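Long-range contact in mRNA transport regulator MTR2 (PDB 1Q42), which affects mRNA transport from the nucleus to the cytoplasm and interacts with the export factor MEX67: residues W95-T106 and A125-R136. Sequence-based numbering, arbitrary orientation.
Sequences WLQTPLSSHQLT and AKVRFDQSGRNR
R136 is inserted between the end of helix 87-96 and the turn into strand 101-113. Its guanidinium lies between L100 CA, over one face, and the oblique W95 indole, whose atoms CD1 and NE1 come over the opposite face with the planes 54° apart. W95 NE1 and R136 NH2 are close at 3.1 Å, but both are donors; each side chain donates instead to the backbone O of L40, R136 through NH1. R136 NH2 bonds to T98 OG1 and S101 OG, both at 3.0 Å and both tilted from the guanidinium plane; NE adds weak bonds to T98 O and OG1. T98 OG1, held between its backbone N and carbonyl carbon, also donates to W95 O at 2.7 Å.

Beyond this site 101-106 and 125-129, their N-to-C directions 167° apart, form the hairpin at the edge of the NTF2-like sheet: S102 with R128 and Q104 with K126 are hydrogen-bonded pairs, Q104 N lying 2.8 Å from K126 O. On the tightly packed face, beneath helix 29-40, V127 CG2 sits 3.4 Å from the H103 ring centroid and 5° off its normal, a CH-pi contact. F129 turns its CE1 to S101 CB at 3.7 Å and has P99 O at its ring edge.

The S102/R128 and Q104/K126 face is looser, bridged partly by water and resting also on W160 and W163. One water joins S102 OG to R128 NE; Q104 and K126 run side by side, OE1 3.2 Å from CE, and another water accepts from K126 NZ but bonds only weakly to Q104 OE1. On the packed side, H103 NE2 bonds to Y188 OH, while D41 takes bonds from S101 OG and H103 ND1 and probably helps balance R136. The R136 bonds to T98, S101 and L40 are consistent with holding 130-136 against the helix end.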
ATOM      1  N   TRP A  95      -7.237  -5.069  -0.252  1.00 20.46           N
ATOM      2  CA  TRP A  95      -5.866  -5.348  -0.742  1.00 19.95           C
ATOM      3  C   TRP A  95      -5.474  -6.793  -0.462  1.00 20.96           C
ATOM      4  O   TRP A  95      -4.777  -7.438  -1.266  1.00 20.67           O
ATOM      5  CB  TRP A  95      -4.845  -4.353  -0.132  1.00 20.18           C
ATOM      6  CG  TRP A  95      -3.509  -4.462  -0.774  1.00 17.73           C
ATOM      7  CD1 TRP A  95      -2.387  -5.037  -0.255  1.00 16.64           C
ATOM      8  CD2 TRP A  95      -3.167  -4.040  -2.101  1.00 18.58           C
ATOM      9  NE1 TRP A  95      -1.370  -5.009  -1.184  1.00 18.72           N
ATOM     10  CE2 TRP A  95      -1.817  -4.388  -2.319  1.00 18.35           C
ATOM     11  CE3 TRP A  95      -3.861  -3.379  -3.124  1.00 20.51           C
ATOM     12  CZ2 TRP A  95      -1.144  -4.105  -3.519  1.00 19.52           C
ATOM     13  CZ3 TRP A  95      -3.193  -3.101  -4.320  1.00 20.89           C
ATOM     14  CH2 TRP A  95      -1.848  -3.460  -4.505  1.00 19.81           C
ATOM     15  N   LEU A  96      -5.973  -7.323   0.647  1.00 21.88           N
ATOM     16  CA  LEU A  96      -5.730  -8.706   1.045  1.00 22.91           C
ATOM     17  C   LEU A  96      -6.146  -9.709  -0.036  1.00 23.55           C
ATOM     18  O   LEU A  96      -5.535 -10.793  -0.168  1.00 23.79           O
ATOM     19  CB  LEU A  96      -6.498  -8.985   2.345  1.00 23.34           C
ATOM     20  CG  LEU A  96      -6.486 -10.423   2.860  1.00 24.47           C
ATOM     21  CD1 LEU A  96      -5.095 -10.785   3.319  1.00 23.47           C
ATOM     22  CD2 LEU A  96      -7.503 -10.541   3.985  1.00 23.54           C
ATOM     23  N   GLN A  97      -7.187  -9.364  -0.795  1.00 23.79           N
ATOM     24  CA  GLN A  97      -7.707 -10.247  -1.845  1.00 25.03           C
ATOM     25  C   GLN A  97      -6.891 -10.248  -3.148  1.00 24.54           C
ATOM     26  O   GLN A  97      -7.110 -11.107  -4.007  1.00 25.64           O
ATOM     27  CB  GLN A  97      -9.178  -9.942  -2.152  1.00 25.58           C
ATOM     28  CG  GLN A  97     -10.131 -10.023  -0.961  1.00 29.46           C
ATOM     29  CD  GLN A  97      -9.997 -11.315  -0.153  1.00 34.33           C
ATOM     30  OE1 GLN A  97     -10.234 -12.400  -0.673  1.00 37.51           O
ATOM     31  NE2 GLN A  97      -9.609 -11.190   1.120  1.00 37.57           N
ATOM     32  N   THR A  98      -5.932  -9.337  -3.295  1.00 23.67           N
ATOM     33  CA  THR A  98      -5.021  -9.384  -4.441  1.00 22.43           C
ATOM     34  C   THR A  98      -4.017 -10.526  -4.277  1.00 22.41           C
ATOM     35  O   THR A  98      -3.669 -10.906  -3.161  1.00 20.97           O
ATOM     36  CB  THR A  98      -4.235  -8.047  -4.645  1.00 22.51           C
ATOM     37  OG1 THR A  98      -3.379  -7.767  -3.517  1.00 21.30           O
ATOM     38  CG2 THR A  98      -5.159  -6.845  -4.749  1.00 22.84           C
ATOM     39  N   PRO A  99      -3.513 -11.056  -5.385  1.00 22.00           N
ATOM     40  CA  PRO A  99      -2.343 -11.928  -5.300  1.00 22.14           C
ATOM     41  C   PRO A  99      -1.169 -11.128  -4.765  1.00 21.54           C
ATOM     42  O   PRO A  99      -1.190  -9.895  -4.765  1.00 20.44           O
ATOM     43  CB  PRO A  99      -2.095 -12.365  -6.755  1.00 22.52           C
ATOM     44  CG  PRO A  99      -3.338 -11.961  -7.506  1.00 22.86           C
ATOM     45  CD  PRO A  99      -3.945 -10.827  -6.775  1.00 22.44           C
ATOM     46  N   LEU A 100      -0.134 -11.828  -4.321  1.00 21.50           N
ATOM     47  CA  LEU A 100       1.049 -11.153  -3.827  1.00 21.49           C
ATOM     48  C   LEU A 100       1.554 -10.202  -4.906  1.00 21.06           C
ATOM     49  O   LEU A 100       1.544 -10.544  -6.071  1.00 21.39           O
ATOM     50  CB  LEU A 100       2.147 -12.165  -3.512  1.00 22.36           C
ATOM     51  CG  LEU A 100       3.426 -11.615  -2.876  1.00 23.55           C
ATOM     52  CD1 LEU A 100       3.111 -10.915  -1.562  1.00 25.02           C
ATOM     53  CD2 LEU A 100       4.430 -12.740  -2.683  1.00 25.25           C
ATOM     54  N   SER A 101       2.008  -9.032  -4.484  1.00 19.98           N
ATOM     55  CA  SER A 101       2.464  -7.981  -5.374  1.00 19.64           C
ATOM     56  C   SER A 101       3.954  -7.684  -5.214  1.00 20.18           C
ATOM     57  O   SER A 101       4.573  -7.955  -4.172  1.00 18.98           O
ATOM     58  CB  SER A 101       1.653  -6.711  -5.111  1.00 19.78           C
ATOM     59  OG  SER A 101       1.724  -6.320  -3.742  1.00 18.28           O
ATOM     60  N   SER A 102       4.522  -7.089  -6.257  1.00 20.10           N
ATOM     61  CA  SER A 102       5.897  -6.597  -6.232  1.00 20.32           C
ATOM     62  C   SER A 102       5.956  -5.259  -6.988  1.00 19.50           C
ATOM     63  O   SER A 102       5.851  -5.222  -8.218  1.00 19.89           O
ATOM     64  CB  SER A 102       6.825  -7.617  -6.863  1.00 21.21           C
ATOM     65  OG  SER A 102       8.158  -7.124  -6.953  1.00 23.49           O
ATOM     66  N   HIS A 103       6.065  -4.170  -6.233  1.00 19.08           N
ATOM     67  CA  HIS A 103       6.145  -2.801  -6.761  1.00 19.00           C
ATOM     68  C   HIS A 103       7.609  -2.392  -6.913  1.00 20.30           C
ATOM     69  O   HIS A 103       8.462  -2.750  -6.085  1.00 21.20           O
ATOM     70  CB  HIS A 103       5.528  -1.788  -5.782  1.00 18.24           C
ATOM     71  CG  HIS A 103       4.030  -1.820  -5.677  1.00 17.89           C
ATOM     72  ND1 HIS A 103       3.350  -2.694  -4.849  1.00 15.83           N
ATOM     73  CD2 HIS A 103       3.084  -1.048  -6.267  1.00 18.28           C
ATOM     74  CE1 HIS A 103       2.048  -2.462  -4.946  1.00 18.99           C
ATOM     75  NE2 HIS A 103       1.862  -1.456  -5.788  1.00 17.84           N
ATOM     76  N   GLN A 104       7.904  -1.642  -7.969  1.00 20.06           N
ATOM     77  CA  GLN A 104       9.197  -1.016  -8.165  1.00 20.89           C
ATOM     78  C   GLN A 104       8.943   0.486  -8.316  1.00 20.04           C
ATOM     79  O   GLN A 104       8.264   0.915  -9.243  1.00 19.04           O
ATOM     80  CB  GLN A 104       9.868  -1.591  -9.422  1.00 22.18           C
ATOM     81  CG  GLN A 104      11.245  -1.054  -9.718  1.00 26.02           C
ATOM     82  CD  GLN A 104      11.822  -1.600 -11.017  1.00 30.34           C
ATOM     83  OE1 GLN A 104      11.554  -2.742 -11.392  1.00 32.76           O
ATOM     84  NE2 GLN A 104      12.612  -0.780 -11.707  1.00 33.72           N
ATOM     85  N   LEU A 105       9.445   1.268  -7.367  1.00 18.76           N
ATOM     86  CA  LEU A 105       9.313   2.723  -7.424  1.00 18.91           C
ATOM     87  C   LEU A 105      10.125   3.241  -8.605  1.00 19.03           C
ATOM     88  O   LEU A 105      11.280   2.835  -8.775  1.00 19.52           O
ATOM     89  CB  LEU A 105       9.802   3.328  -6.110  1.00 18.63           C
ATOM     90  CG  LEU A 105       9.798   4.856  -5.957  1.00 19.85           C
ATOM     91  CD1 LEU A 105       8.406   5.392  -5.936  1.00 20.36           C
ATOM     92  CD2 LEU A 105      10.537   5.290  -4.663  1.00 21.14           C
ATOM     93  N   THR A 106       9.532   4.083  -9.462  1.00 18.57           N
ATOM     94  CA  THR A 106      10.272   4.604 -10.616  1.00 19.60           C
ATOM     95  C   THR A 106      10.496   6.119 -10.680  1.00 20.04           C
ATOM     96  O   THR A 106      11.451   6.556 -11.321  1.00 20.42           O
ATOM     97  CB  THR A 106       9.676   4.097 -11.939  1.00 19.69           C
ATOM     98  OG1 THR A 106       8.272   4.393 -11.995  1.00 19.00           O
ATOM     99  CG2 THR A 106       9.824   2.559 -12.034  1.00 20.90           C
ATOM    100  N   ALA A 125       5.071   3.977 -10.137  1.00 17.21           N
ATOM    101  CA  ALA A 125       5.755   2.690  -9.986  1.00 17.48           C
ATOM    102  C   ALA A 125       5.252   1.752 -11.060  1.00 17.61           C
ATOM    103  O   ALA A 125       4.271   2.063 -11.768  1.00 17.35           O
ATOM    104  CB  ALA A 125       5.491   2.089  -8.602  1.00 17.13           C
ATOM    105  N   LYS A 126       5.943   0.629 -11.206  1.00 17.57           N
ATOM    106  CA  LYS A 126       5.373  -0.540 -11.873  1.00 17.99           C
ATOM    107  C   LYS A 126       5.126  -1.623 -10.844  1.00 17.51           C
ATOM    108  O   LYS A 126       5.838  -1.723  -9.856  1.00 18.10           O
ATOM    109  CB  LYS A 126       6.218  -1.063 -13.014  1.00 19.60           C
ATOM    110  CG  LYS A 126       7.675  -1.260 -12.765  1.00 23.04           C
ATOM    111  CD  LYS A 126       8.429  -1.289 -14.110  1.00 26.02           C
ATOM    112  CE  LYS A 126       9.901  -1.545 -13.884  1.00 29.12           C
ATOM    113  NZ  LYS A 126      10.601  -1.971 -15.118  1.00 28.30           N
ATOM    114  N   VAL A 127       4.072  -2.390 -11.057  1.00 16.96           N
ATOM    115  CA  VAL A 127       3.709  -3.464 -10.140  1.00 16.32           C
ATOM    116  C   VAL A 127       3.324  -4.690 -10.934  1.00 17.31           C
ATOM    117  O   VAL A 127       2.705  -4.586 -11.982  1.00 17.18           O
ATOM    118  CB  VAL A 127       2.580  -3.039  -9.149  1.00 15.83           C
ATOM    119  CG1 VAL A 127       1.259  -2.786  -9.846  1.00 17.18           C
ATOM    120  CG2 VAL A 127       2.352  -4.089  -8.067  1.00 14.89           C
ATOM    121  N   ARG A 128       3.706  -5.857 -10.430  1.00 18.25           N
ATOM    122  CA  ARG A 128       3.228  -7.106 -10.980  1.00 18.81           C
ATOM    123  C   ARG A 128       2.738  -8.019  -9.876  1.00 20.01           C
ATOM    124  O   ARG A 128       2.995  -7.779  -8.685  1.00 19.80           O
ATOM    125  CB  ARG A 128       4.290  -7.790 -11.827  1.00 19.02           C
ATOM    126  CG  ARG A 128       5.634  -7.953 -11.204  1.00 19.33           C
ATOM    127  CD  ARG A 128       6.665  -8.287 -12.273  1.00 20.35           C
ATOM    128  NE  ARG A 128       7.976  -8.551 -11.710  1.00 23.22           N
ATOM    129  CZ  ARG A 128       9.058  -8.811 -12.438  1.00 26.69           C
ATOM    130  NH1 ARG A 128       8.998  -8.821 -13.767  1.00 27.68           N
ATOM    131  NH2 ARG A 128      10.217  -9.030 -11.832  1.00 27.97           N
ATOM    132  N   PHE A 129       2.018  -9.055 -10.285  1.00 20.54           N
ATOM    133  CA  PHE A 129       1.313  -9.929  -9.348  1.00 21.91           C
ATOM    134  C   PHE A 129       1.574 -11.392  -9.613  1.00 23.44           C
ATOM    135  O   PHE A 129       1.815 -11.809 -10.751  1.00 24.44           O
ATOM    136  CB  PHE A 129      -0.201  -9.683  -9.403  1.00 21.36           C
ATOM    137  CG  PHE A 129      -0.599  -8.296  -9.038  1.00 20.69           C
ATOM    138  CD1 PHE A 129      -0.945  -7.985  -7.721  1.00 20.46           C
ATOM    139  CD2 PHE A 129      -0.675  -7.296 -10.009  1.00 20.39           C
ATOM    140  CE1 PHE A 129      -1.315  -6.702  -7.389  1.00 19.59           C
ATOM    141  CE2 PHE A 129      -1.043  -6.017  -9.678  1.00 19.76           C
ATOM    142  CZ  PHE A 129      -1.374  -5.721  -8.357  1.00 19.76           C
ATOM    143  N   ASP A 130       1.510 -12.162  -8.533  1.00 25.15           N
ATOM    144  CA  ASP A 130       1.689 -13.607  -8.542  1.00 26.23           C
ATOM    145  C   ASP A 130       0.587 -14.278  -9.366  1.00 27.72           C
ATOM    146  O   ASP A 130      -0.596 -14.086  -9.103  1.00 26.54           O
ATOM    147  CB  ASP A 130       1.643 -14.100  -7.082  1.00 26.72           C
ATOM    148  CG  ASP A 130       2.024 -15.549  -6.913  1.00 27.83           C
ATOM    149  OD1 ASP A 130       2.642 -16.137  -7.824  1.00 30.37           O
ATOM    150  OD2 ASP A 130       1.763 -16.169  -5.857  1.00 26.33           O
ATOM    151  N   GLN A 131       1.006 -15.080 -10.346  1.00 28.95           N
ATOM    152  CA  GLN A 131       0.116 -15.783 -11.265  1.00 31.50           C
ATOM    153  C   GLN A 131       0.037 -17.265 -10.920  1.00 32.90           C
ATOM    154  O   GLN A 131      -0.591 -18.036 -11.654  1.00 34.29           O
ATOM    155  CB  GLN A 131       0.622 -15.651 -12.706  1.00 32.15           C
ATOM    156  CG  GLN A 131       0.929 -14.235 -13.131  1.00 34.23           C
ATOM    157  CD  GLN A 131      -0.320 -13.397 -13.305  1.00 38.23           C
ATOM    158  OE1 GLN A 131      -1.220 -13.769 -14.067  1.00 41.56           O
ATOM    159  NE2 GLN A 131      -0.378 -12.254 -12.612  1.00 37.64           N
ATOM    160  N   SER A 132       0.674 -17.661  -9.816  1.00 33.80           N
ATOM    161  CA  SER A 132       0.737 -19.069  -9.409  1.00 35.30           C
ATOM    162  C   SER A 132      -0.641 -19.678  -9.193  1.00 35.85           C
ATOM    163  O   SER A 132      -0.832 -20.883  -9.425  1.00 37.08           O
ATOM    164  CB  SER A 132       1.565 -19.222  -8.126  1.00 35.22           C
ATOM    165  OG  SER A 132       0.946 -18.556  -7.031  1.00 35.48           O
ATOM    166  N   GLY A 133      -1.589 -18.851  -8.748  1.00 35.58           N
ATOM    167  CA  GLY A 133      -2.909 -19.303  -8.348  1.00 35.67           C
ATOM    168  C   GLY A 133      -3.087 -19.312  -6.841  1.00 35.24           C
ATOM    169  O   GLY A 133      -4.196 -19.524  -6.345  1.00 36.48           O
ATOM    170  N   ARG A 134      -2.001 -19.095  -6.103  1.00 34.28           N
ATOM    171  CA  ARG A 134      -2.068 -19.006  -4.648  1.00 33.32           C
ATOM    172  C   ARG A 134      -2.439 -17.583  -4.207  1.00 32.13           C
ATOM    173  O   ARG A 134      -2.037 -16.603  -4.844  1.00 31.26           O
ATOM    174  CB  ARG A 134      -0.727 -19.398  -4.029  1.00 33.32           C
ATOM    175  CG  ARG A 134      -0.402 -20.888  -4.178  1.00 34.90           C
ATOM    176  CD  ARG A 134       0.813 -21.312  -3.396  1.00 35.38           C
ATOM    177  NE  ARG A 134       2.013 -20.614  -3.844  1.00 36.17           N
ATOM    178  CZ  ARG A 134       2.649 -20.847  -4.987  1.00 38.63           C
ATOM    179  NH1 ARG A 134       3.728 -20.146  -5.285  1.00 40.07           N
ATOM    180  NH2 ARG A 134       2.232 -21.782  -5.842  1.00 40.68           N
ATOM    181  N   ASN A 135      -3.207 -17.488  -3.122  1.00 31.22           N
ATOM    182  CA  ASN A 135      -3.509 -16.199  -2.494  1.00 30.37           C
ATOM    183  C   ASN A 135      -2.358 -15.794  -1.564  1.00 29.89           C
ATOM    184  O   ASN A 135      -1.309 -16.447  -1.564  1.00 29.20           O
ATOM    185  CB  ASN A 135      -4.875 -16.227  -1.784  1.00 30.33           C
ATOM    186  CG  ASN A 135      -4.894 -17.110  -0.543  1.00 30.76           C
ATOM    187  OD1 ASN A 135      -3.848 -17.452   0.013  1.00 32.43           O
ATOM    188  ND2 ASN A 135      -6.092 -17.468  -0.093  1.00 35.08           N
ATOM    189  N   ARG A 136      -2.530 -14.718  -0.793  1.00 28.74           N
ATOM    190  CA  ARG A 136      -1.424 -14.190   0.002  1.00 29.01           C
ATOM    191  C   ARG A 136      -1.114 -15.021   1.232  1.00 30.76           C
ATOM    192  O   ARG A 136      -0.065 -14.853   1.828  1.00 31.12           O
ATOM    193  CB  ARG A 136      -1.673 -12.735   0.418  1.00 28.06           C
ATOM    194  CG  ARG A 136      -1.439 -11.761  -0.705  1.00 24.47           C
ATOM    195  CD  ARG A 136      -2.007 -10.372  -0.401  1.00 22.60           C
ATOM    196  NE  ARG A 136      -1.704  -9.412  -1.453  1.00 19.69           N
ATOM    197  CZ  ARG A 136      -0.723  -8.538  -1.436  1.00 20.57           C
ATOM    198  NH1 ARG A 136       0.153  -8.505  -0.438  1.00 20.49           N
ATOM    199  NH2 ARG A 136      -0.581  -7.699  -2.472  1.00 18.40           N
TER
HETATM  200  O   HOH W   1      -4.585 -12.938  -1.689  1.00 24.53           O
HETATM  201  O   HOH W   2      -0.033 -14.864  -4.281  1.00 27.58           O
HETATM  202  O   HOH W   3       9.211  -8.568  -8.918  1.00 36.09           O
HETATM  203  O   HOH W   4      13.106  -3.560 -14.245  1.00 45.54           O